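Local structure of group B streptococcal R4 surface protein (Streptococcus agalactiae, 6S5X) at residues V63-P66 with D67-D71. The protein is a cell-wall-attached surface protein, represented here by its most N-terminal Rib domain, an immunoglobulin-like unit of a repeat-containing bacterial protein implicated in infection. Numbering follows the deposited sequence.
Sequences VTYP and DGSKD. With NA (sodium ion), chain C.
Val-63 and Asp-71 form an antiparallel hydrogen-bonded pair: Val-63 N gives to Asp-71 O at 2.8 Å, and Asp-71 N returns to Val-63 O. Nearer the bend, Tyr-65 N reaches Ser-69 O (2.9 Å, 165° at the hydrogen), and Gly-68 N bonds to Tyr-65 O, closing a type I turn. Gly-68 has a positive phi, which glycine adopts readily.

With CG anti to the carbonyl carbon (chi1 -60°), Tyr-65 runs back along the hairpin, and its OH donates to the anti lone pair of Asp-71 OD2 at 2.7 Å. Ring and carboxylate planes stand 90° apart, with Asp-71 CG at the ring edge. Both Asp-71 oxygens bind sodium, OD2 at 2.3 Å and OD1 at 2.8 Å, so tyrosine and ion probably fix the carboxylate.

Asp-67 OD1 takes two bonds, from Ser-69 N in an Asx turn and from Ser-69 OG (2.6 Å) on its syn lone pair. On one sheet face, Thr-64 OG1 lies 3.8 Å from Lys-70 CG, their side chains running alongside each other.

Ala-7 O, Asn-10 O and two waters complete the sodium site, tying the N-terminal segment to this hairpin of strands 55-64 and 70-80, while the Thr-64 backbone bonds Thr-42 of strand 42-45.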
loop_
_atom_site.group_PDB
_atom_site.type_symbol
_atom_site.label_atom_id
_atom_site.label_comp_id
_atom_site.label_asym_id
_atom_site.label_seq_id
_atom_site.Cartn_x
_atom_site.Cartn_y
_atom_site.Cartn_z
ATOM N N VAL A 63 1.361 -2.790 5.501
ATOM C CA VAL A 63 1.268 -1.681 6.441
ATOM C C VAL A 63 1.786 -2.201 7.771
ATOM O O VAL A 63 1.205 -3.130 8.343
ATOM C CB VAL A 63 -0.177 -1.185 6.574
ATOM C CG1 VAL A 63 -0.274 -0.008 7.552
ATOM C CG2 VAL A 63 -0.751 -0.830 5.236
ATOM N N THR A 64 2.903 -1.656 8.245
ATOM C CA THR A 64 3.549 -2.141 9.462
ATOM C C THR A 64 3.433 -1.080 10.542
ATOM O O THR A 64 3.963 0.022 10.402
ATOM C CB THR A 64 5.013 -2.505 9.224
ATOM O OG1 THR A 64 5.103 -3.488 8.180
ATOM C CG2 THR A 64 5.598 -3.103 10.515
ATOM N N TYR A 65 2.755 -1.413 11.609
ATOM C CA TYR A 65 2.531 -0.481 12.701
ATOM C C TYR A 65 3.715 -0.489 13.673
ATOM O O TYR A 65 4.515 -1.433 13.703
ATOM C CB TYR A 65 1.234 -0.851 13.439
ATOM C CG TYR A 65 0.023 -0.801 12.535
ATOM C CD1 TYR A 65 -0.528 0.417 12.153
ATOM C CD2 TYR A 65 -0.543 -1.960 12.019
ATOM C CE1 TYR A 65 -1.619 0.465 11.292
ATOM C CE2 TYR A 65 -1.612 -1.922 11.185
ATOM C CZ TYR A 65 -2.161 -0.705 10.811
ATOM O OH TYR A 65 -3.240 -0.690 9.948
ATOM N N PRO A 66 3.832 0.551 14.506
ATOM C CA PRO A 66 4.992 0.651 15.414
ATOM C C PRO A 66 5.107 -0.484 16.407
ATOM O O PRO A 66 6.216 -0.746 16.893
ATOM C CB PRO A 66 4.761 1.991 16.143
ATOM C CG PRO A 66 3.970 2.803 15.176
ATOM C CD PRO A 66 3.040 1.793 14.492
ATOM N N ASP A 67 4.017 -1.156 16.739
ATOM C CA ASP A 67 4.088 -2.292 17.652
ATOM C C ASP A 67 4.412 -3.603 16.954
ATOM O O ASP A 67 4.491 -4.647 17.617
ATOM C CB ASP A 67 2.787 -2.426 18.460
ATOM C CG ASP A 67 1.577 -2.804 17.639
ATOM O OD1 ASP A 67 1.697 -3.038 16.422
ATOM O OD2 ASP A 67 0.467 -2.863 18.235
ATOM N N GLY A 68 4.630 -3.567 15.645
ATOM C CA GLY A 68 4.994 -4.752 14.897
ATOM C C GLY A 68 3.844 -5.466 14.222
ATOM O O GLY A 68 4.093 -6.282 13.317
ATOM N N SER A 69 2.606 -5.163 14.593
ATOM C CA SER A 69 1.474 -5.744 13.906
ATOM C C SER A 69 1.388 -5.161 12.494
ATOM O O SER A 69 1.979 -4.127 12.189
ATOM C CB SER A 69 0.184 -5.497 14.675
ATOM O OG SER A 69 -0.114 -4.124 14.827
ATOM N N LYS A 70 0.680 -5.878 11.630
ATOM C CA LYS A 70 0.632 -5.538 10.214
ATOM C C LYS A 70 -0.777 -5.729 9.664
ATOM O O LYS A 70 -1.568 -6.533 10.172
ATOM C CB LYS A 70 1.625 -6.379 9.377
ATOM C CG LYS A 70 3.083 -6.322 9.820
ATOM C CD LYS A 70 4.024 -7.168 8.926
ATOM C CE LYS A 70 5.397 -7.346 9.593
ATOM N NZ LYS A 70 6.553 -7.557 8.676
ATOM N N ASP A 71 -1.085 -4.940 8.631
ATOM C CA ASP A 71 -2.250 -5.116 7.768
ATOM C C ASP A 71 -1.733 -5.180 6.339
ATOM O O ASP A 71 -0.675 -4.638 6.019
ATOM C CB ASP A 71 -3.253 -3.947 7.897
ATOM C CG ASP A 71 -4.204 -4.080 9.116
ATOM O OD1 ASP A 71 -4.752 -5.182 9.292
ATOM O OD2 ASP A 71 -4.462 -3.079 9.851
HETATM NA NA NA C . -6.539 -3.667 10.729
HETATM O O HOH W 1 -8.026 -3.936 8.964
HETATM O O HOH W 2 -7.028 -5.800 11.550
#